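PDB 1T62: conserved hypothetical protein from Enterococcus faecalis, which is of unknown function but carries an ASCH domain of the PUA clan, a fold that suggests a role in RNA binding. Local coordinates for residues Ser33-Val44 and Leu75-Ile85; Cys52-Glu61 and Phe124-Leu133. All blocks are in the same frame, centred on the assembly; numbering follows the deposited sequence.

In the fold
Both contacts join helices to one mixed sheet, from opposite sides of the chain's centre. Contact 1 lays helix 33-44 against the hairpin that leads from strand 71-75 into strand 81-94. In contact 2, strand 50-54, outermost within this chain, and helix 55-60 meet the end of helix 113-128. Their centres lie about 22 Å apart and their nearest atoms about 8 Å apart, so they do not touch. Along the chain the segments alternate (33-44, 52-61, 75-85, 124-133), which interlaces early and late parts of the ASCH region. Both sites also meet the second subunit, contact 2 through residues of its C-terminal histidine tag.

Contact 1: Ser33-Val44 and Leu75-Ile85; sequences SEMGNRLGQLVV and LDGQSQPLAII
The carbonyl oxygen of Ser33, in the first turn of helix 33-44, receives Gly77 CA at 3.4 Å in a CA-H...O contact. That oxygen also accepts the backbone N-H of Asn37, and Ser33 also packs on Gly31 of the second subunit. One turn on, Gly36 sets bare backbone against the loop, its C atom 3.6 Å from Gly77 N; with a glycine on each side, two main chains meet without intervening side chains. In Asn37, CG lies beside its own backbone N, and this torsion (chi1 -69°) carries the amide to the turn, over Gly77 and towards Gln78. The Asn37 and Gln78 side chains cross at about a right angle, and their amide planes lie only 19° apart.

The loop they meet is a type I beta turn, Asp76 to Ser79, in the hairpin between strands 71-75 and 81-94. Its shape is fixed from within: Asp76 OD1 accepts Gln80 N at 2.8 Å, nearly in line with the carboxylate C-O bond, and Asp76 N gives a bond to Gln80 O.

Further along the helix, Gly40 CA meets a methyl of Leu82, CD1, at 3.5 Å. Consistent with a classic beta bulge, in which Leu82 and Ala83 both face Ile74, these two successive residues both point their CB towards helix 33-44. Val43 turns into the interior, its CG1 lying 4.3 Å from Ile85 CG2 and its side chain also resting on Val148 of strand 140-151. Finally, Val44 places CG1 beside its backbone N (chi1 -56°), where this branch touches Ala83 CB at 4.1 Å and Leu82 CD2 at 3.5 Å, so the two methyls of Leu82 touch the helix one turn apart, at Gly40 and at Val44.

Contact 2: Cys52-Glu61 and Phe124-Leu133; sequences CSSLDIYKME and FKEELAPYQL
A strand that runs straight into a short helix, packed beside the end of a longer one, forms this part of the ASCH fold, and it begins where Cys52 and Ser54 meet the ring of Phe124. Cys52 SG lies in the ring plane, 3.8 Å from Phe124 CZ, a Cys sulfur-aromatic contact at the ring edge, and the carbonyl oxygen of Cys52 also approaches that edge. The backbone of Cys52 is hydrogen-bonded to the second subunit as well. Phe124 CE2 reaches the strand backbone 3.6 Å from Ser54 N, and the ring also touches Leu141 in the neighbouring strand 140-151.

Helix 55-60 and the end of helix 113-128 (residues 124-128) run nearly parallel, their axes 12° apart, and Ile57 fills the space between them with three separate atoms. Its CD1 sits over one face of Tyr131, a CH-pi contact 4.1 Å from the ring centroid and 28° off the normal, and also touches Leu128 CD2. CG2, lying anti to the backbone N, turns instead towards the phenol end, 3.6 Å from Tyr131 CZ. CG1 packs 3.5 Å from Glu127 OE1.

One turn later comes Met60, whose SD lies 4.9 Å from the Tyr131 ring centroid, an oblique Met-aromatic contact. A bend at the last torsion (chi3 -78°) carries its methyl CE to Leu133 CD1, at 3.8 Å, with Leu128 CD2 a little farther off. Asp56 covers the same leucines from the helix side, while its OD1 is hydrogen-bonded to Tyr136.

Glu61 OE2 approaches the edge of Tyr131 in the ring plane, 3.2 Å from CE2; its bond with Tyr131 OH is weak and not settled. The same hydroxyl accepts the backbone N-H of His162 of the second subunit, a residue of the histidine tag.

Contact 1: Ser33-Val44 and Leu75-Ile85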
loop_
_atom_site.group_PDB
_atom_site.type_symbol
_atom_site.label_atom_id
_atom_site.label_comp_id
_atom_site.label_asym_id
_atom_site.label_seq_id
_atom_site.Cartn_x
_atom_site.Cartn_y
_atom_site.Cartn_z
ATOM N N SER B 33 -0.754 -0.650 6.095
ATOM C CA SER B 33 -0.042 -1.734 5.448
ATOM C C SER B 33 -0.455 -3.049 6.114
ATOM O O SER B 33 -0.910 -3.977 5.449
ATOM C CB SER B 33 1.459 -1.520 5.586
ATOM O OG SER B 33 2.154 -2.395 4.726
ATOM N N GLU B 34 -0.307 -3.118 7.434
ATOM C CA GLU B 34 -0.662 -4.316 8.186
ATOM C C GLU B 34 -2.014 -4.880 7.756
ATOM O O GLU B 34 -2.100 -5.998 7.247
ATOM C CB GLU B 34 -0.685 -4.017 9.691
ATOM C CG GLU B 34 0.495 -4.613 10.483
ATOM C CD GLU B 34 1.772 -3.769 10.446
ATOM O OE1 GLU B 34 1.801 -2.684 11.071
ATOM O OE2 GLU B 34 2.751 -4.197 9.794
ATOM N N MET B 35 -3.070 -4.101 7.960
ATOM C CA MET B 35 -4.409 -4.542 7.594
ATOM C C MET B 35 -4.473 -4.878 6.119
ATOM O O MET B 35 -5.165 -5.808 5.720
ATOM C CB MET B 35 -5.426 -3.454 7.918
ATOM C CG MET B 35 -6.859 -3.846 7.640
ATOM S SD MET B 35 -8.073 -2.752 8.451
ATOM C CE MET B 35 -8.186 -3.588 10.077
ATOM N N GLY B 36 -3.735 -4.117 5.315
ATOM C CA GLY B 36 -3.718 -4.334 3.878
ATOM C C GLY B 36 -3.210 -5.698 3.472
ATOM O O GLY B 36 -3.739 -6.325 2.544
ATOM N N ASN B 37 -2.177 -6.157 4.170
ATOM C CA ASN B 37 -1.576 -7.462 3.907
ATOM C C ASN B 37 -2.372 -8.578 4.599
ATOM O O ASN B 37 -2.671 -9.610 3.992
ATOM C CB ASN B 37 -0.122 -7.458 4.390
ATOM C CG ASN B 37 0.774 -6.559 3.541
ATOM O OD1 ASN B 37 1.702 -5.924 4.045
ATOM N ND2 ASN B 37 0.500 -6.513 2.241
ATOM N N ARG B 38 -2.719 -8.355 5.867
ATOM C CA ARG B 38 -3.487 -9.318 6.647
ATOM C C ARG B 38 -4.679 -9.790 5.843
ATOM O O ARG B 38 -4.859 -10.984 5.638
ATOM C CB ARG B 38 -3.977 -8.677 7.944
ATOM C CG ARG B 38 -4.647 -9.636 8.913
ATOM C CD ARG B 38 -4.863 -8.977 10.271
ATOM N NE ARG B 38 -5.911 -7.952 10.281
ATOM C CZ ARG B 38 -7.220 -8.210 10.252
ATOM N NH1 ARG B 38 -8.092 -7.206 10.270
ATOM N NH2 ARG B 38 -7.661 -9.468 10.208
ATOM N N LEU B 39 -5.501 -8.852 5.387
ATOM C CA LEU B 39 -6.672 -9.213 4.599
ATOM C C LEU B 39 -6.295 -9.703 3.199
ATOM O O LEU B 39 -7.025 -10.474 2.587
ATOM C CB LEU B 39 -7.618 -8.021 4.503
ATOM C CG LEU B 39 -8.088 -7.481 5.853
ATOM C CD1 LEU B 39 -9.165 -6.429 5.604
ATOM C CD2 LEU B 39 -8.623 -8.617 6.715
ATOM N N GLY B 40 -5.150 -9.255 2.699
ATOM C CA GLY B 40 -4.719 -9.685 1.386
ATOM C C GLY B 40 -4.380 -11.161 1.339
ATOM O O GLY B 40 -4.758 -11.861 0.401
ATOM N N GLN B 41 -3.676 -11.652 2.354
ATOM C CA GLN B 41 -3.284 -13.052 2.366
ATOM C C GLN B 41 -4.503 -13.917 2.562
ATOM O O GLN B 41 -4.593 -15.015 2.008
ATOM C CB GLN B 41 -2.267 -13.323 3.473
ATOM C CG GLN B 41 -1.086 -14.196 3.028
ATOM C CD GLN B 41 -0.139 -13.488 2.046
ATOM O OE1 GLN B 41 0.880 -14.050 1.634
ATOM N NE2 GLN B 41 -0.474 -12.255 1.675
ATOM N N LEU B 42 -5.443 -13.401 3.348
ATOM C CA LEU B 42 -6.695 -14.085 3.646
ATOM C C LEU B 42 -7.508 -14.332 2.381
ATOM O O LEU B 42 -8.251 -15.302 2.290
ATOM C CB LEU B 42 -7.510 -13.239 4.619
ATOM C CG LEU B 42 -7.843 -13.829 5.986
ATOM C CD1 LEU B 42 -6.777 -14.786 6.425
ATOM C CD2 LEU B 42 -7.970 -12.700 6.981
ATOM N N VAL B 43 -7.359 -13.446 1.404
ATOM C CA VAL B 43 -8.092 -13.563 0.152
ATOM C C VAL B 43 -7.422 -14.549 -0.795
ATOM O O VAL B 43 -8.055 -15.491 -1.285
ATOM C CB VAL B 43 -8.232 -12.169 -0.529
ATOM C CG1 VAL B 43 -8.598 -12.319 -2.006
ATOM C CG2 VAL B 43 -9.305 -11.355 0.198
ATOM N N VAL B 44 -6.135 -14.335 -1.037
ATOM C CA VAL B 44 -5.384 -15.195 -1.937
ATOM C C VAL B 44 -5.335 -16.639 -1.451
ATOM O O VAL B 44 -5.330 -17.564 -2.259
ATOM C CB VAL B 44 -3.931 -14.650 -2.149
ATOM C CG1 VAL B 44 -3.987 -13.215 -2.652
ATOM C CG2 VAL B 44 -3.143 -14.706 -0.858
ATOM N N LEU B 75 -4.766 -4.802 -4.228
ATOM C CA LEU B 75 -3.402 -4.461 -3.838
ATOM C C LEU B 75 -3.131 -4.923 -2.425
ATOM O O LEU B 75 -4.061 -5.049 -1.627
ATOM C CB LEU B 75 -3.191 -2.955 -3.901
ATOM C CG LEU B 75 -3.341 -2.323 -5.280
ATOM C CD1 LEU B 75 -3.121 -0.828 -5.177
ATOM C CD2 LEU B 75 -2.329 -2.939 -6.231
ATOM N N ASP B 76 -1.864 -5.186 -2.116
ATOM C CA ASP B 76 -1.489 -5.609 -0.769
ATOM C C ASP B 76 -1.107 -4.371 0.050
ATOM O O ASP B 76 -1.254 -3.240 -0.426
ATOM C CB ASP B 76 -0.341 -6.633 -0.812
ATOM C CG ASP B 76 0.963 -6.061 -1.370
ATOM O OD1 ASP B 76 0.955 -4.986 -2.008
ATOM O OD2 ASP B 76 2.010 -6.713 -1.180
ATOM N N GLY B 77 -0.642 -4.580 1.276
ATOM C CA GLY B 77 -0.269 -3.465 2.131
ATOM C C GLY B 77 0.679 -2.447 1.520
ATOM O O GLY B 77 0.589 -1.257 1.826
ATOM N N GLN B 78 1.589 -2.910 0.662
ATOM C CA GLN B 78 2.558 -2.035 0.006
ATOM C C GLN B 78 2.055 -1.506 -1.320
ATOM O O GLN B 78 2.847 -1.231 -2.216
ATOM C CB GLN B 78 3.873 -2.764 -0.246
ATOM C CG GLN B 78 4.629 -3.105 0.997
ATOM C CD GLN B 78 4.074 -4.313 1.690
ATOM O OE1 GLN B 78 4.418 -4.593 2.834
ATOM N NE2 GLN B 78 3.215 -5.051 0.997
ATOM N N SER B 79 0.742 -1.376 -1.450
ATOM C CA SER B 79 0.133 -0.864 -2.669
ATOM C C SER B 79 0.685 -1.529 -3.929
ATOM O O SER B 79 0.755 -0.919 -4.994
ATOM C CB SER B 79 0.324 0.651 -2.743
ATOM O OG SER B 79 -0.112 1.263 -1.539
ATOM N N GLN B 80 1.078 -2.789 -3.798
ATOM C CA GLN B 80 1.588 -3.549 -4.926
ATOM C C GLN B 80 0.477 -4.506 -5.349
ATOM O O GLN B 80 -0.233 -5.041 -4.502
ATOM C CB GLN B 80 2.814 -4.349 -4.497
ATOM C CG GLN B 80 3.980 -3.507 -4.033
ATOM C CD GLN B 80 4.590 -2.710 -5.160
ATOM O OE1 GLN B 80 4.988 -3.274 -6.180
ATOM N NE2 GLN B 80 4.671 -1.393 -4.987
ATOM N N PRO B 81 0.296 -4.723 -6.661
ATOM C CA PRO B 81 -0.749 -5.635 -7.141
ATOM C C PRO B 81 -0.631 -7.005 -6.514
ATOM O O PRO B 81 0.451 -7.579 -6.460
ATOM C CB PRO B 81 -0.541 -5.656 -8.653
ATOM C CG PRO B 81 0.854 -5.173 -8.831
ATOM C CD PRO B 81 1.013 -4.118 -7.785
ATOM N N LEU B 82 -1.760 -7.519 -6.046
ATOM C CA LEU B 82 -1.824 -8.806 -5.366
ATOM C C LEU B 82 -2.529 -9.883 -6.185
ATOM O O LEU B 82 -1.934 -10.892 -6.548
ATOM C CB LEU B 82 -2.564 -8.628 -4.047
ATOM C CG LEU B 82 -2.001 -9.241 -2.773
ATOM C CD1 LEU B 82 -3.069 -9.139 -1.700
ATOM C CD2 LEU B 82 -1.613 -10.682 -3.007
ATOM N N ALA B 83 -3.812 -9.681 -6.446
ATOM C CA ALA B 83 -4.578 -10.639 -7.229
ATOM C C ALA B 83 -5.802 -9.944 -7.772
ATOM O O ALA B 83 -6.126 -8.841 -7.348
ATOM C CB ALA B 83 -4.998 -11.810 -6.365
ATOM N N ILE B 84 -6.469 -10.566 -8.732
ATOM C CA ILE B 84 -7.683 -9.977 -9.260
ATOM C C ILE B 84 -8.838 -10.933 -8.911
ATOM O O ILE B 84 -8.679 -12.157 -8.903
ATOM C CB ILE B 84 -7.568 -9.672 -10.790
ATOM C CG1 ILE B 84 -8.727 -10.296 -11.538
ATOM C CG2 ILE B 84 -6.241 -10.097 -11.335
ATOM C CD1 ILE B 84 -9.884 -9.353 -11.646
ATOM N N ILE B 85 -9.993 -10.361 -8.580
ATOM C CA ILE B 85 -11.138 -11.153 -8.172
ATOM C C ILE B 85 -12.417 -10.860 -8.943
ATOM O O ILE B 85 -12.573 -9.795 -9.540
ATOM C CB ILE B 85 -11.409 -10.918 -6.693
ATOM C CG1 ILE B 85 -11.800 -9.459 -6.464
ATOM C CG2 ILE B 85 -10.152 -11.190 -5.901
ATOM C CD1 ILE B 85 -12.259 -9.173 -5.071
#

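Contact 2: Cys52-Glu61 and Phe124-Leu133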
loop_
_atom_site.group_PDB
_atom_site.type_symbol
_atom_site.label_atom_id
_atom_site.label_comp_id
_atom_site.label_asym_id
_atom_site.label_seq_id
_atom_site.Cartn_x
_atom_site.Cartn_y
_atom_site.Cartn_z
ATOM N N CYS B 52 -17.255 -6.021 2.754
ATOM C CA CYS B 52 -18.396 -5.183 3.016
ATOM C C CYS B 52 -17.924 -3.756 3.168
ATOM O O CYS B 52 -16.881 -3.487 3.769
ATOM C CB CYS B 52 -19.144 -5.655 4.264
ATOM S SG CYS B 52 -18.191 -5.626 5.766
ATOM N N SER B 53 -18.691 -2.853 2.573
ATOM C CA SER B 53 -18.408 -1.435 2.617
ATOM C C SER B 53 -19.691 -0.765 3.066
ATOM O O SER B 53 -20.743 -1.403 3.093
ATOM C CB SER B 53 -17.978 -0.937 1.225
ATOM O OG SER B 53 -18.809 -1.458 0.196
ATOM N N SER B 54 -19.594 0.511 3.429
ATOM C CA SER B 54 -20.748 1.287 3.889
ATOM C C SER B 54 -21.578 1.811 2.749
ATOM O O SER B 54 -21.093 2.607 1.960
ATOM C CB SER B 54 -20.295 2.483 4.721
ATOM O OG SER B 54 -21.388 3.345 4.972
ATOM N N LEU B 55 -22.827 1.377 2.663
ATOM C CA LEU B 55 -23.705 1.846 1.603
ATOM C C LEU B 55 -23.771 3.370 1.656
ATOM O O LEU B 55 -24.018 4.032 0.649
ATOM C CB LEU B 55 -25.107 1.275 1.782
ATOM C CG LEU B 55 -26.159 1.933 0.891
ATOM C CD1 LEU B 55 -25.784 1.783 -0.569
ATOM C CD2 LEU B 55 -27.481 1.307 1.177
ATOM N N ASP B 56 -23.538 3.919 2.842
ATOM C CA ASP B 56 -23.573 5.357 3.032
ATOM C C ASP B 56 -22.552 6.125 2.199
ATOM O O ASP B 56 -22.900 7.111 1.559
ATOM C CB ASP B 56 -23.404 5.677 4.513
ATOM C CG ASP B 56 -24.694 5.489 5.294
ATOM O OD1 ASP B 56 -24.632 5.451 6.538
ATOM O OD2 ASP B 56 -25.771 5.392 4.665
ATOM N N ILE B 57 -21.296 5.688 2.198
ATOM C CA ILE B 57 -20.273 6.379 1.409
ATOM C C ILE B 57 -20.670 6.419 -0.070
ATOM O O ILE B 57 -20.457 7.414 -0.745
ATOM C CB ILE B 57 -18.892 5.693 1.518
ATOM C CG1 ILE B 57 -18.593 5.346 2.971
ATOM C CG2 ILE B 57 -17.808 6.623 0.959
ATOM C CD1 ILE B 57 -18.448 6.538 3.855
ATOM N N TYR B 58 -21.232 5.331 -0.582
ATOM C CA TYR B 58 -21.648 5.321 -1.974
ATOM C C TYR B 58 -22.652 6.444 -2.190
ATOM O O TYR B 58 -22.565 7.204 -3.154
ATOM C CB TYR B 58 -22.295 3.987 -2.346
ATOM C CG TYR B 58 -21.318 2.839 -2.423
ATOM C CD1 TYR B 58 -21.060 2.041 -1.308
ATOM C CD2 TYR B 58 -20.634 2.563 -3.598
ATOM C CE1 TYR B 58 -20.149 1.000 -1.366
ATOM C CE2 TYR B 58 -19.715 1.528 -3.660
ATOM C CZ TYR B 58 -19.482 0.752 -2.545
ATOM O OH TYR B 58 -18.582 -0.283 -2.603
ATOM N N LYS B 59 -23.611 6.544 -1.279
ATOM C CA LYS B 59 -24.623 7.579 -1.372
ATOM C C LYS B 59 -24.026 8.981 -1.357
ATOM O O LYS B 59 -24.250 9.760 -2.284
ATOM C CB LYS B 59 -25.634 7.408 -0.241
ATOM C CG LYS B 59 -26.542 6.224 -0.465
ATOM C CD LYS B 59 -27.527 6.042 0.657
ATOM C CE LYS B 59 -28.684 5.200 0.178
ATOM N NZ LYS B 59 -29.297 5.856 -1.018
ATOM N N MET B 60 -23.259 9.300 -0.319
ATOM C CA MET B 60 -22.640 10.620 -0.212
ATOM C C MET B 60 -21.609 10.873 -1.303
ATOM O O MET B 60 -21.313 12.020 -1.617
ATOM C CB MET B 60 -21.974 10.797 1.156
ATOM C CG MET B 60 -22.936 10.773 2.321
ATOM S SD MET B 60 -22.048 10.626 3.873
ATOM C CE MET B 60 -21.640 8.867 3.874
ATOM N N GLU B 61 -21.071 9.804 -1.884
ATOM C CA GLU B 61 -20.064 9.932 -2.937
ATOM C C GLU B 61 -20.699 9.774 -4.313
ATOM O O GLU B 61 -20.009 9.797 -5.332
ATOM C CB GLU B 61 -18.979 8.868 -2.764
ATOM C CG GLU B 61 -17.612 9.256 -3.300
ATOM C CD GLU B 61 -16.810 10.114 -2.330
ATOM O OE1 GLU B 61 -15.608 10.334 -2.574
ATOM O OE2 GLU B 61 -17.374 10.574 -1.323
ATOM N N PHE B 124 -15.901 1.067 10.335
ATOM C CA PHE B 124 -16.776 2.025 9.679
ATOM C C PHE B 124 -16.906 3.319 10.473
ATOM O O PHE B 124 -17.150 4.382 9.905
ATOM C CB PHE B 124 -18.151 1.406 9.444
ATOM C CG PHE B 124 -18.126 0.220 8.524
ATOM C CD1 PHE B 124 -18.361 -1.062 9.014
ATOM C CD2 PHE B 124 -17.862 0.388 7.163
ATOM C CE1 PHE B 124 -18.336 -2.166 8.168
ATOM C CE2 PHE B 124 -17.833 -0.709 6.302
ATOM C CZ PHE B 124 -18.072 -1.990 6.806
ATOM N N LYS B 125 -16.751 3.225 11.788
ATOM C CA LYS B 125 -16.822 4.410 12.637
ATOM C C LYS B 125 -15.801 5.392 12.071
ATOM O O LYS B 125 -16.130 6.537 11.736
ATOM C CB LYS B 125 -16.454 4.048 14.082
ATOM C CG LYS B 125 -16.374 5.218 15.067
ATOM C CD LYS B 125 -17.729 5.884 15.272
ATOM C CE LYS B 125 -17.703 6.935 16.390
ATOM N NZ LYS B 125 -17.707 6.340 17.757
ATOM N N GLU B 126 -14.567 4.914 11.939
ATOM C CA GLU B 126 -13.487 5.733 11.429
ATOM C C GLU B 126 -13.665 6.137 9.985
ATOM O O GLU B 126 -13.313 7.252 9.616
ATOM C CB GLU B 126 -12.148 5.027 11.616
ATOM C CG GLU B 126 -11.661 5.084 13.058
ATOM C CD GLU B 126 -10.525 4.125 13.357
ATOM O OE1 GLU B 126 -10.151 4.007 14.544
ATOM O OE2 GLU B 126 -10.007 3.488 12.412
ATOM N N GLU B 127 -14.222 5.266 9.156
ATOM C CA GLU B 127 -14.390 5.654 7.768
ATOM C C GLU B 127 -15.493 6.687 7.611
ATOM O O GLU B 127 -15.416 7.552 6.741
ATOM C CB GLU B 127 -14.709 4.457 6.883
ATOM C CG GLU B 127 -14.805 4.859 5.426
ATOM C CD GLU B 127 -15.382 3.778 4.541
ATOM O OE1 GLU B 127 -15.434 3.994 3.313
ATOM O OE2 GLU B 127 -15.786 2.718 5.064
ATOM N N LEU B 128 -16.517 6.610 8.453
ATOM C CA LEU B 128 -17.635 7.542 8.356
ATOM C C LEU B 128 -17.351 8.934 8.884
ATOM O O LEU B 128 -17.724 9.920 8.249
ATOM C CB LEU B 128 -18.863 6.988 9.080
ATOM C CG LEU B 128 -19.732 5.974 8.354
ATOM C CD1 LEU B 128 -20.777 5.443 9.310
ATOM C CD2 LEU B 128 -20.402 6.621 7.171
ATOM N N ALA B 129 -16.696 9.015 10.039
ATOM C CA ALA B 129 -16.399 10.303 10.669
ATOM C C ALA B 129 -16.059 11.468 9.718
ATOM O O ALA B 129 -16.729 12.500 9.730
ATOM C CB ALA B 129 -15.299 10.128 11.695
ATOM N N PRO B 130 -15.015 11.319 8.887
ATOM C CA PRO B 130 -14.649 12.399 7.959
ATOM C C PRO B 130 -15.786 12.967 7.100
ATOM O O PRO B 130 -15.669 14.074 6.581
ATOM C CB PRO B 130 -13.522 11.779 7.126
ATOM C CG PRO B 130 -13.779 10.303 7.222
ATOM C CD PRO B 130 -14.176 10.131 8.663
ATOM N N TYR B 131 -16.870 12.214 6.932
ATOM C CA TYR B 131 -18.007 12.720 6.166
ATOM C C TYR B 131 -19.015 13.292 7.155
ATOM O O TYR B 131 -20.200 13.416 6.839
ATOM C CB TYR B 131 -18.703 11.623 5.365
ATOM C CG TYR B 131 -17.886 11.007 4.256
ATOM C CD1 TYR B 131 -16.910 10.046 4.535
ATOM C CD2 TYR B 131 -18.118 11.341 2.922
ATOM C CE1 TYR B 131 -16.192 9.425 3.512
ATOM C CE2 TYR B 131 -17.402 10.730 1.897
ATOM C CZ TYR B 131 -16.439 9.770 2.198
ATOM O OH TYR B 131 -15.721 9.152 1.185
ATOM N N GLN B 132 -18.542 13.624 8.356
ATOM C CA GLN B 132 -19.410 14.170 9.390
ATOM C C GLN B 132 -20.642 13.302 9.529
ATOM O O GLN B 132 -21.752 13.755 9.273
ATOM C CB GLN B 132 -19.837 15.571 9.008
ATOM C CG GLN B 132 -18.699 16.532 8.914
ATOM C CD GLN B 132 -19.053 17.704 8.063
ATOM O OE1 GLN B 132 -20.228 18.059 7.945
ATOM N NE2 GLN B 132 -18.047 18.325 7.461
ATOM N N LEU B 133 -20.455 12.054 9.927
ATOM C CA LEU B 133 -21.581 11.151 10.067
ATOM C C LEU B 133 -21.277 10.129 11.153
ATOM O O LEU B 133 -20.346 9.330 11.017
ATOM C CB LEU B 133 -21.836 10.441 8.741
ATOM C CG LEU B 133 -23.246 9.909 8.483
ATOM C CD1 LEU B 133 -23.180 8.940 7.318
ATOM C CD2 LEU B 133 -23.812 9.202 9.715
#